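Type II restriction enzyme MspI (Moraxella sp., PDB 1SA3) cuts double-stranded DNA at the palindromic sequence 5'-CCGG-3', cleaving after the first C to give fragments with terminal 5'-phosphates. Local coordinates at residues T138-S143 with E180-W185. Numbering follows the deposited sequence.
Sequences TGVGIS and ERFIRW
Trp-185 and Gly-139 give a clear example of a glycine that lets a helix backbone lie directly on an aromatic ring. From Trp-185 CB, which touches the methyl CG2 of Val-140 at 4.1 Å, CG stands anti to the backbone N (chi1 -177°) and sends the indole against the last turn of helix 133-140. CG lies near the carbonyl carbon of Gly-139. Further out, CD1 meets both CA and O of that residue, NE1 comes within 3.4 Å of Gly-139 CA, and CE2 lies 3.8 Å from the same atom. The glycine CA sits 3.7 Å from the centroid of the five-membered ring, 25° off the normal, a CH-pi contact over one face. With no side chain in between, this CA lies against the indole, 3.3 Å above its plane and offset toward the rim.

Val-140 brings in the second half of the interface with its two branches. CG1, anti to the backbone N, rests on Arg-181 CB at 3.9 Å and near Phe-182 N, while CG2 lies 3.8 Å from Phe-182 CA and touches the ring at CD1. Arg-181 CD passes Val-140 O without bonding to it; the bend at chi3 beyond CD turns the guanidinium, whose NH2 is hydrogen-bonded to Pro-177 O. No hydrogen bond crosses between 138-143 and 180-185.

Outside the two segments, Tyr-131 meets the indole obliquely, and Trp-247 lies nearly parallel to the Phe-182 ring. Gly-141, with positive phi (100°), turns the chain out of the helix. This is apolar helix-helix packing, the C-terminal turn of helix 133-140 against helix 179-188, its nearest atom about 10 Å from the DNA bound by this PDDEXK-clan nuclease.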
ATOM      1  N   THR E 138      -6.020  -5.377  18.918  1.00 22.02           N
ATOM      2  CA  THR E 138      -5.308  -4.405  19.737  1.00 22.89           C
ATOM      3  C   THR E 138      -5.123  -3.089  18.974  1.00 24.75           C
ATOM      4  O   THR E 138      -5.350  -2.007  19.521  1.00 23.48           O
ATOM      5  CB  THR E 138      -3.949  -4.973  20.178  1.00 24.48           C
ATOM      6  OG1 THR E 138      -4.174  -6.057  21.087  1.00 22.58           O
ATOM      7  CG2 THR E 138      -3.110  -3.916  20.859  1.00 26.29           C
ATOM      8  N   GLY E 139      -4.738  -3.179  17.705  1.00 20.21           N
ATOM      9  CA  GLY E 139      -4.561  -1.973  16.917  1.00 20.91           C
ATOM     10  C   GLY E 139      -5.857  -1.251  16.579  1.00 21.75           C
ATOM     11  O   GLY E 139      -5.895  -0.025  16.575  1.00 21.87           O
ATOM     12  N   VAL E 140      -6.926  -2.004  16.319  1.00 20.37           N
ATOM     13  CA  VAL E 140      -8.216  -1.427  15.943  1.00 19.92           C
ATOM     14  C   VAL E 140      -9.097  -0.999  17.129  1.00 25.02           C
ATOM     15  O   VAL E 140      -9.963  -0.132  16.985  1.00 23.31           O
ATOM     16  CB  VAL E 140      -9.004  -2.416  15.043  1.00 21.85           C
ATOM     17  CG1 VAL E 140     -10.326  -1.798  14.585  1.00 20.93           C
ATOM     18  CG2 VAL E 140      -8.156  -2.790  13.816  1.00 18.94           C
ATOM     19  N   GLY E 141      -8.870  -1.599  18.293  1.00 23.92           N
ATOM     20  CA  GLY E 141      -9.652  -1.249  19.468  1.00 27.54           C
ATOM     21  C   GLY E 141     -10.772  -2.230  19.779  1.00 28.80           C
ATOM     22  O   GLY E 141     -11.773  -1.862  20.397  1.00 29.55           O
ATOM     23  N   ILE E 142     -10.603  -3.481  19.356  1.00 27.04           N
ATOM     24  CA  ILE E 142     -11.603  -4.523  19.586  1.00 25.20           C
ATOM     25  C   ILE E 142     -11.206  -5.353  20.810  1.00 25.06           C
ATOM     26  O   ILE E 142     -10.098  -5.884  20.880  1.00 24.77           O
ATOM     27  CB  ILE E 142     -11.722  -5.444  18.347  1.00 24.89           C
ATOM     28  CG1 ILE E 142     -12.088  -4.604  17.122  1.00 26.52           C
ATOM     29  CG2 ILE E 142     -12.776  -6.517  18.583  1.00 27.44           C
ATOM     30  CD1 ILE E 142     -11.901  -5.315  15.785  1.00 24.14           C
ATOM     31  N   SER E 143     -12.109  -5.458  21.780  1.00 23.06           N
ATOM     32  CA  SER E 143     -11.820  -6.219  22.991  1.00 26.22           C
ATOM     33  C   SER E 143     -12.377  -7.637  22.888  1.00 24.88           C
ATOM     34  O   SER E 143     -12.973  -8.009  21.874  1.00 24.79           O
ATOM     35  CB  SER E 143     -12.426  -5.514  24.210  1.00 27.97           C
ATOM     36  OG  SER E 143     -13.816  -5.342  24.032  1.00 29.67           O
ATOM     37  N   GLU E 180     -13.583   1.780   9.239  1.00 22.98           N
ATOM     38  CA  GLU E 180     -12.510   2.721   8.914  1.00 23.34           C
ATOM     39  C   GLU E 180     -11.217   2.481   9.685  1.00 22.59           C
ATOM     40  O   GLU E 180     -10.129   2.511   9.105  1.00 17.35           O
ATOM     41  CB  GLU E 180     -12.979   4.163   9.138  1.00 25.94           C
ATOM     42  CG  GLU E 180     -14.068   4.592   8.172  1.00 31.25           C
ATOM     43  CD  GLU E 180     -14.239   6.102   8.083  1.00 37.86           C
ATOM     44  OE1 GLU E 180     -14.999   6.543   7.201  1.00 38.58           O
ATOM     45  OE2 GLU E 180     -13.621   6.848   8.881  1.00 38.89           O
ATOM     46  N   ARG E 181     -11.329   2.255  10.991  1.00 19.92           N
ATOM     47  CA  ARG E 181     -10.150   1.994  11.802  1.00 21.73           C
ATOM     48  C   ARG E 181      -9.485   0.701  11.337  1.00 18.59           C
ATOM     49  O   ARG E 181      -8.262   0.627  11.244  1.00 18.36           O
ATOM     50  CB  ARG E 181     -10.529   1.883  13.281  1.00 21.57           C
ATOM     51  CG  ARG E 181     -10.614   3.224  13.990  1.00 24.81           C
ATOM     52  CD  ARG E 181     -11.239   3.073  15.369  1.00 26.95           C
ATOM     53  NE  ARG E 181     -12.645   2.687  15.276  1.00 28.78           N
ATOM     54  CZ  ARG E 181     -13.432   2.483  16.328  1.00 31.36           C
ATOM     55  NH1 ARG E 181     -12.947   2.624  17.555  1.00 29.10           N
ATOM     56  NH2 ARG E 181     -14.706   2.155  16.155  1.00 30.48           N
ATOM     57  N   PHE E 182     -10.296  -0.310  11.040  1.00 17.48           N
ATOM     58  CA  PHE E 182      -9.781  -1.599  10.580  1.00 16.12           C
ATOM     59  C   PHE E 182      -8.952  -1.427   9.302  1.00 14.35           C
ATOM     60  O   PHE E 182      -7.823  -1.912   9.206  1.00 16.08           O
ATOM     61  CB  PHE E 182     -10.942  -2.562  10.305  1.00 15.85           C
ATOM     62  CG  PHE E 182     -10.522  -4.003  10.129  1.00 17.74           C
ATOM     63  CD1 PHE E 182     -10.540  -4.880  11.208  1.00 18.53           C
ATOM     64  CD2 PHE E 182     -10.154  -4.491   8.879  1.00 18.45           C
ATOM     65  CE1 PHE E 182     -10.206  -6.230  11.050  1.00 19.53           C
ATOM     66  CE2 PHE E 182      -9.817  -5.838   8.710  1.00 18.85           C
ATOM     67  CZ  PHE E 182      -9.846  -6.711   9.804  1.00 17.25           C
ATOM     68  N   ILE E 183      -9.512  -0.731   8.319  1.00 15.28           N
ATOM     69  CA  ILE E 183      -8.811  -0.526   7.058  1.00 17.42           C
ATOM     70  C   ILE E 183      -7.548   0.309   7.229  1.00 16.54           C
ATOM     71  O   ILE E 183      -6.474  -0.072   6.768  1.00 15.77           O
ATOM     72  CB  ILE E 183      -9.706   0.171   6.021  1.00 18.17           C
ATOM     73  CG1 ILE E 183     -10.953  -0.672   5.759  1.00 16.13           C
ATOM     74  CG2 ILE E 183      -8.932   0.357   4.724  1.00 15.64           C
ATOM     75  CD1 ILE E 183     -12.071   0.079   5.083  1.00 16.84           C
ATOM     76  N   ARG E 184      -7.683   1.452   7.889  1.00 16.08           N
ATOM     77  CA  ARG E 184      -6.544   2.338   8.097  1.00 16.00           C
ATOM     78  C   ARG E 184      -5.425   1.636   8.865  1.00 17.47           C
ATOM     79  O   ARG E 184      -4.250   1.765   8.518  1.00 16.87           O
ATOM     80  CB  ARG E 184      -6.996   3.603   8.842  1.00 18.75           C
ATOM     81  CG  ARG E 184      -5.952   4.699   8.930  1.00 20.86           C
ATOM     82  CD  ARG E 184      -6.525   5.942   9.618  1.00 23.53           C
ATOM     83  NE  ARG E 184      -7.616   6.546   8.856  1.00 23.97           N
ATOM     84  CZ  ARG E 184      -7.455   7.342   7.805  1.00 26.49           C
ATOM     85  NH1 ARG E 184      -6.238   7.644   7.376  1.00 30.37           N
ATOM     86  NH2 ARG E 184      -8.517   7.844   7.179  1.00 28.89           N
ATOM     87  N   TRP E 185      -5.780   0.873   9.896  1.00 16.08           N
ATOM     88  CA  TRP E 185      -4.757   0.184  10.670  1.00 18.50           C
ATOM     89  C   TRP E 185      -4.073  -0.922   9.862  1.00 16.49           C
ATOM     90  O   TRP E 185      -2.861  -1.105   9.953  1.00 15.75           O
ATOM     91  CB  TRP E 185      -5.345  -0.408  11.951  1.00 22.21           C
ATOM     92  CG  TRP E 185      -4.304  -1.060  12.790  1.00 23.33           C
ATOM     93  CD1 TRP E 185      -3.507  -0.464  13.723  1.00 22.87           C
ATOM     94  CD2 TRP E 185      -3.880  -2.424  12.713  1.00 20.38           C
ATOM     95  NE1 TRP E 185      -2.610  -1.372  14.231  1.00 19.22           N
ATOM     96  CE2 TRP E 185      -2.818  -2.583  13.627  1.00 22.18           C
ATOM     97  CE3 TRP E 185      -4.296  -3.527  11.956  1.00 23.07           C
ATOM     98  CZ2 TRP E 185      -2.159  -3.807  13.807  1.00 24.18           C
ATOM     99  CZ3 TRP E 185      -3.643  -4.741  12.133  1.00 22.47           C
ATOM    100  CH2 TRP E 185      -2.585  -4.870  13.051  1.00 22.40           C
TER